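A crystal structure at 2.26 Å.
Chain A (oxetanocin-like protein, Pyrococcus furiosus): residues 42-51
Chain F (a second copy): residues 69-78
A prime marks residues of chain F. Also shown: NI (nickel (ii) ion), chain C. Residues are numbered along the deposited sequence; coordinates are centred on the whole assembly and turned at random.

Chain A, residues 42-51: SYRVAFITLL
Chain F, residues 69-78: LKIAIIHDLG

Residues 42-51 of chain A lie within a longer α-helix. Their phi/psi values mostly lie near -60/-45, with Arg44 at -72/-28, and i+4 to i hydrogen bonds run from Ala46 N to Ser42 O (3.1 Å) through Leu51 N to Phe47 O (3.1 Å). In chain F, a helix that begins earlier in the chain runs in at Leu69′ and carries Ile73′, with Ile73′ N bonded to Leu69′ O at 3.0 Å and Ile74′ N to Lys70′ O at 3.1 Å. A type I turn from Ile74′ to Leu77′ follows, closed by Leu77′ N to Ile74′ O at 3.0 Å; Ile74′ has phi/psi of -96/-7, and the central residues His75′ and Asp76′ have -66/-28 and -113/13. The helix axes approach to 10.1 Å and cross at -123°, so the chains run obliquely, closer to antiparallel than parallel. Register is set by Phe47 CA to Ile73′ CA at 6.4 Å and Leu50 CA to Lys70′ CA at 7.5 Å.

Ile73′ (chi1 m, chi2 t) is the central knob. Its CA-to-CB bond points toward chain A, and its side chain fills a hole formed by Tyr43, Ala46, Phe47 and Leu50, residues spaced to line one side of a helix. The small Ala46 lets the isoleucine tip come close, CB to Ile73′ CD1 being 4.1 Å. Ile73′ CG2 lies 4.0 Å from Phe47 CA and 4.2 Å from Leu50 CD2, and it meets the edge of the Phe47 ring at 4.2 Å from CD1.

Tyr43 (chi1 t, chi2 71°) starts sideways, but its end comes nearer, and its OH donates a 2.7 Å hydrogen bond to Ile73′ O. This carbonyl lies near the ring plane, where the hydroxyl can readily direct its proton, and the bond satisfies polar atoms in a buried, largely apolar contact.

Phe47 (chi1 t, chi2 81°) likewise starts sideways and extends to Leu77′ (t, p), whose CD2 is 3.4 Å from Phe47 CE1, a tight apolar contact. The turn thus brings another aliphatic side chain into the interface. The CA-to-CB bond of Leu50 (t, p) points toward chain F: CD2 is 4.1 Å from Ile74′ CG2, while CD1 rests 3.8 Å from CG of Lys70′. The extended lysine (m, t, t, t) offers its methylenes here, and its NZ is hydrogen-bonded elsewhere in the structure.

Beyond this contact, His75′ (chi1 p, chi2 -71°) donates from ND1 to Ala72′ O at 2.7 Å, leaving NE2 to bind nickel at 2.5 Å; Asp76′ OD2 adds an anionic ligand, 2.2 Å from NI.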

ATOM      1  N   SER A  42       9.994  16.621   4.564  1.00 14.96           N
ATOM      2  CA  SER A  42      10.785  17.787   4.209  1.00 18.95           C
ATOM      3  C   SER A  42       9.996  18.932   3.615  1.00 20.13           C
ATOM      4  O   SER A  42      10.349  20.114   3.843  1.00 19.82           O
ATOM      5  CB  SER A  42      11.895  17.417   3.227  1.00 18.22           C
ATOM      6  OG  SER A  42      12.817  16.554   3.816  1.00 22.67           O
ATOM      7  N   TYR A  43       8.955  18.595   2.860  1.00 18.76           N
ATOM      8  CA  TYR A  43       7.971  19.573   2.429  1.00 17.19           C
ATOM      9  C   TYR A  43       7.349  20.352   3.590  1.00 20.23           C
ATOM     10  O   TYR A  43       7.286  21.611   3.550  1.00 16.40           O
ATOM     11  CB  TYR A  43       6.821  18.956   1.616  1.00 17.34           C
ATOM     12  CG  TYR A  43       5.795  20.016   1.407  1.00 15.53           C
ATOM     13  CD1 TYR A  43       6.059  21.084   0.538  1.00 18.39           C
ATOM     14  CD2 TYR A  43       4.665  20.058   2.148  1.00 12.34           C
ATOM     15  CE1 TYR A  43       5.170  22.127   0.393  1.00 17.04           C
ATOM     16  CE2 TYR A  43       3.750  21.117   2.012  1.00 12.97           C
ATOM     17  CZ  TYR A  43       4.034  22.141   1.122  1.00 16.90           C
ATOM     18  OH  TYR A  43       3.194  23.201   0.969  1.00 18.23           O
ATOM     19  N   ARG A  44       6.807  19.636   4.584  1.00 19.79           N
ATOM     20  CA  ARG A  44       6.123  20.336   5.699  1.00 16.96           C
ATOM     21  C   ARG A  44       7.105  21.050   6.630  1.00 17.48           C
ATOM     22  O   ARG A  44       6.751  22.078   7.243  1.00 21.49           O
ATOM     23  CB  ARG A  44       5.161  19.459   6.496  1.00 15.03           C
ATOM     24  CG  ARG A  44       4.145  20.309   7.235  1.00 15.08           C
ATOM     25  CD  ARG A  44       2.974  19.572   7.782  1.00 13.34           C
ATOM     26  NE  ARG A  44       3.378  18.642   8.818  1.00 16.30           N
ATOM     27  CZ  ARG A  44       2.547  17.886   9.526  1.00 14.82           C
ATOM     28  NH1 ARG A  44       1.235  18.015   9.391  1.00 17.65           N
ATOM     29  NH2 ARG A  44       3.039  17.046  10.416  1.00 20.05           N
ATOM     30  N   VAL A  45       8.324  20.541   6.721  1.00 15.28           N
ATOM     31  CA  VAL A  45       9.399  21.256   7.446  1.00 20.20           C
ATOM     32  C   VAL A  45       9.650  22.672   6.795  1.00 21.05           C
ATOM     33  O   VAL A  45       9.747  23.674   7.520  1.00 19.25           O
ATOM     34  CB  VAL A  45      10.729  20.427   7.521  1.00 17.09           C
ATOM     35  CG1 VAL A  45      11.885  21.258   8.081  1.00 20.77           C
ATOM     36  CG2 VAL A  45      10.534  19.204   8.378  1.00 21.01           C
ATOM     37  N   ALA A  46       9.756  22.709   5.450  1.00 17.76           N
ATOM     38  CA  ALA A  46       9.877  23.950   4.695  1.00 19.10           C
ATOM     39  C   ALA A  46       8.682  24.833   4.954  1.00 21.36           C
ATOM     40  O   ALA A  46       8.850  26.028   5.303  1.00 17.11           O
ATOM     41  CB  ALA A  46      10.036  23.688   3.203  1.00 18.07           C
ATOM     42  N   PHE A  47       7.474  24.234   4.862  1.00 20.55           N
ATOM     43  CA  PHE A  47       6.259  24.959   5.194  1.00 18.69           C
ATOM     44  C   PHE A  47       6.251  25.554   6.617  1.00 19.06           C
ATOM     45  O   PHE A  47       5.816  26.692   6.822  1.00 21.02           O
ATOM     46  CB  PHE A  47       4.994  24.113   4.961  1.00 19.67           C
ATOM     47  CG  PHE A  47       3.738  24.828   5.308  1.00 23.21           C
ATOM     48  CD1 PHE A  47       3.176  25.714   4.436  1.00 26.69           C
ATOM     49  CD2 PHE A  47       3.146  24.675   6.550  1.00 22.28           C
ATOM     50  CE1 PHE A  47       2.000  26.419   4.792  1.00 26.30           C
ATOM     51  CE2 PHE A  47       1.990  25.360   6.876  1.00 25.45           C
ATOM     52  CZ  PHE A  47       1.413  26.221   5.984  1.00 20.99           C
ATOM     53  N   ILE A  48       6.629  24.751   7.602  1.00 21.61           N
ATOM     54  CA  ILE A  48       6.551  25.178   8.983  1.00 19.79           C
ATOM     55  C   ILE A  48       7.597  26.271   9.210  1.00 19.47           C
ATOM     56  O   ILE A  48       7.329  27.245   9.916  1.00 19.93           O
ATOM     57  CB  ILE A  48       6.797  24.003   9.976  1.00 19.54           C
ATOM     58  CG1 ILE A  48       5.621  23.035   9.962  1.00 20.72           C
ATOM     59  CG2 ILE A  48       7.065  24.534  11.423  1.00 14.17           C
ATOM     60  CD1 ILE A  48       5.936  21.704  10.546  1.00 20.62           C
ATOM     61  N   THR A  49       8.767  26.093   8.609  1.00 19.41           N
ATOM     62  CA  THR A  49       9.857  27.085   8.682  1.00 23.05           C
ATOM     63  C   THR A  49       9.380  28.489   8.223  1.00 23.87           C
ATOM     64  O   THR A  49       9.628  29.490   8.899  1.00 22.07           O
ATOM     65  CB  THR A  49      11.113  26.625   7.853  1.00 19.52           C
ATOM     66  OG1 THR A  49      11.661  25.431   8.411  1.00 20.14           O
ATOM     67  CG2 THR A  49      12.187  27.712   7.827  1.00 19.99           C
ATOM     68  N   LEU A  50       8.710  28.525   7.064  1.00 26.94           N
ATOM     69  CA  LEU A  50       8.073  29.717   6.530  1.00 25.85           C
ATOM     70  C   LEU A  50       7.091  30.328   7.514  1.00 27.50           C
ATOM     71  O   LEU A  50       7.169  31.511   7.818  1.00 28.85           O
ATOM     72  CB  LEU A  50       7.347  29.367   5.242  1.00 30.04           C
ATOM     73  CG  LEU A  50       6.611  30.477   4.479  1.00 33.06           C
ATOM     74  CD1 LEU A  50       7.578  31.583   4.109  1.00 37.37           C
ATOM     75  CD2 LEU A  50       6.014  29.890   3.244  1.00 35.01           C
ATOM     76  N   LEU A  51       6.165  29.512   7.990  1.00 25.76           N
ATOM     77  CA  LEU A  51       5.184  29.918   8.978  1.00 31.16           C
ATOM     78  C   LEU A  51       5.839  30.485  10.264  1.00 30.76           C
ATOM     79  O   LEU A  51       5.473  31.563  10.741  1.00 27.60           O
ATOM     80  CB  LEU A  51       4.284  28.720   9.339  1.00 34.70           C
ATOM     81  CG  LEU A  51       2.842  29.085   9.641  1.00 39.44           C
ATOM     82  CD1 LEU A  51       2.067  29.488   8.324  1.00 41.91           C
ATOM     83  CD2 LEU A  51       2.113  27.949  10.393  1.00 38.64           C
TER
ATOM     84  N   LEU F  69      11.281  30.616  -3.728  1.00 19.30           N
ATOM     85  CA  LEU F  69      11.155  29.519  -2.788  1.00 20.48           C
ATOM     86  C   LEU F  69       9.836  29.550  -2.033  1.00 20.25           C
ATOM     87  O   LEU F  69       9.217  28.517  -1.871  1.00 22.84           O
ATOM     88  CB  LEU F  69      12.345  29.455  -1.793  1.00 24.10           C
ATOM     89  CG  LEU F  69      13.745  29.197  -2.370  1.00 26.23           C
ATOM     90  CD1 LEU F  69      14.819  29.197  -1.272  1.00 27.11           C
ATOM     91  CD2 LEU F  69      13.801  27.934  -3.192  1.00 27.18           C
ATOM     92  N   LYS F  70       9.411  30.709  -1.557  1.00 20.94           N
ATOM     93  CA  LYS F  70       8.108  30.812  -0.894  1.00 19.53           C
ATOM     94  C   LYS F  70       6.981  30.413  -1.837  1.00 21.61           C
ATOM     95  O   LYS F  70       6.060  29.697  -1.448  1.00 18.29           O
ATOM     96  CB  LYS F  70       7.826  32.235  -0.399  1.00 21.99           C
ATOM     97  CG  LYS F  70       8.750  32.759   0.697  1.00 23.91           C
ATOM     98  CD  LYS F  70       8.355  34.202   1.014  1.00 25.95           C
ATOM     99  CE  LYS F  70       9.066  34.780   2.199  1.00 29.41           C
ATOM    100  NZ  LYS F  70       8.734  36.227   2.402  1.00 31.13           N
ATOM    101  N   ILE F  71       7.048  30.897  -3.073  1.00 20.04           N
ATOM    102  CA  ILE F  71       6.049  30.545  -4.052  1.00 23.68           C
ATOM    103  C   ILE F  71       6.039  29.030  -4.304  1.00 22.11           C
ATOM    104  O   ILE F  71       4.958  28.428  -4.398  1.00 18.19           O
ATOM    105  CB  ILE F  71       6.235  31.299  -5.431  1.00 24.38           C
ATOM    106  CG1 ILE F  71       6.055  32.819  -5.273  1.00 23.19           C
ATOM    107  CG2 ILE F  71       5.225  30.747  -6.454  1.00 25.01           C
ATOM    108  CD1 ILE F  71       6.731  33.645  -6.346  1.00 22.52           C
ATOM    109  N   ALA F  72       7.225  28.423  -4.420  1.00 20.60           N
ATOM    110  CA  ALA F  72       7.287  26.973  -4.659  1.00 22.33           C
ATOM    111  C   ALA F  72       6.645  26.188  -3.521  1.00 23.84           C
ATOM    112  O   ALA F  72       5.952  25.193  -3.772  1.00 23.52           O
ATOM    113  CB  ALA F  72       8.710  26.485  -4.909  1.00 20.14           C
ATOM    114  N   ILE F  73       6.875  26.651  -2.291  1.00 22.27           N
ATOM    115  CA  ILE F  73       6.302  26.028  -1.103  1.00 25.51           C
ATOM    116  C   ILE F  73       4.760  26.083  -1.051  1.00 26.49           C
ATOM    117  O   ILE F  73       4.128  25.094  -0.667  1.00 27.35           O
ATOM    118  CB  ILE F  73       6.886  26.649   0.191  1.00 21.38           C
ATOM    119  CG1 ILE F  73       8.364  26.295   0.306  1.00 18.37           C
ATOM    120  CG2 ILE F  73       6.111  26.146   1.425  1.00 23.37           C
ATOM    121  CD1 ILE F  73       9.118  27.203   1.221  1.00 15.95           C
ATOM    122  N   ILE F  74       4.174  27.221  -1.461  1.00 25.87           N
ATOM    123  CA  ILE F  74       2.721  27.435  -1.350  1.00 20.20           C
ATOM    124  C   ILE F  74       1.919  27.114  -2.606  1.00 18.92           C
ATOM    125  O   ILE F  74       0.692  27.074  -2.544  1.00 17.76           O
ATOM    126  CB  ILE F  74       2.359  28.868  -0.799  1.00 22.13           C
ATOM    127  CG1 ILE F  74       2.781  30.025  -1.734  1.00 23.08           C
ATOM    128  CG2 ILE F  74       3.014  29.090   0.558  1.00 24.71           C
ATOM    129  CD1 ILE F  74       1.715  30.445  -2.737  1.00 26.42           C
ATOM    130  N   HIS F  75       2.591  26.817  -3.718  1.00 19.48           N
ATOM    131  CA  HIS F  75       1.935  26.858  -5.032  1.00 22.00           C
ATOM    132  C   HIS F  75       0.815  25.782  -5.221  1.00 26.97           C
ATOM    133  O   HIS F  75      -0.112  26.005  -5.983  1.00 24.58           O
ATOM    134  CB  HIS F  75       2.953  26.820  -6.204  1.00 22.62           C
ATOM    135  CG  HIS F  75       3.393  25.430  -6.575  1.00 24.61           C
ATOM    136  ND1 HIS F  75       4.215  24.673  -5.769  1.00 25.50           N
ATOM    137  CD2 HIS F  75       3.097  24.653  -7.646  1.00 22.58           C
ATOM    138  CE1 HIS F  75       4.385  23.482  -6.311  1.00 25.68           C
ATOM    139  NE2 HIS F  75       3.707  23.440  -7.444  1.00 26.14           N
ATOM    140  N   ASP F  76       0.912  24.645  -4.526  1.00 24.49           N
ATOM    141  CA  ASP F  76      -0.113  23.593  -4.608  1.00 24.22           C
ATOM    142  C   ASP F  76      -0.854  23.420  -3.304  1.00 21.83           C
ATOM    143  O   ASP F  76      -1.597  22.479  -3.131  1.00 22.86           O
ATOM    144  CB  ASP F  76       0.506  22.262  -5.069  1.00 25.68           C
ATOM    145  CG  ASP F  76       0.606  22.164  -6.569  1.00 29.55           C
ATOM    146  OD1 ASP F  76       0.024  23.017  -7.297  1.00 33.36           O
ATOM    147  OD2 ASP F  76       1.257  21.225  -7.050  1.00 35.43           O
ATOM    148  N   LEU F  77      -0.691  24.368  -2.405  1.00 21.61           N
ATOM    149  CA  LEU F  77      -1.289  24.271  -1.085  1.00 24.29           C
ATOM    150  C   LEU F  77      -2.809  24.313  -1.121  1.00 23.17           C
ATOM    151  O   LEU F  77      -3.469  23.675  -0.301  1.00 21.87           O
ATOM    152  CB  LEU F  77      -0.741  25.397  -0.211  1.00 27.50           C
ATOM    153  CG  LEU F  77      -0.632  25.239   1.299  1.00 29.54           C
ATOM    154  CD1 LEU F  77      -0.256  23.845   1.760  1.00 29.58           C
ATOM    155  CD2 LEU F  77       0.391  26.267   1.813  1.00 29.81           C
ATOM    156  N   GLY F  78      -3.375  25.049  -2.064  1.00 20.72           N
ATOM    157  CA  GLY F  78      -4.841  24.983  -2.282  1.00 24.66           C
ATOM    158  C   GLY F  78      -5.397  23.572  -2.612  1.00 18.74           C
ATOM    159  O   GLY F  78      -6.595  23.276  -2.409  1.00 14.91           O
TER
HETATM  160 NI    NI C 201       2.625  21.652  -8.734  1.00 33.70          NI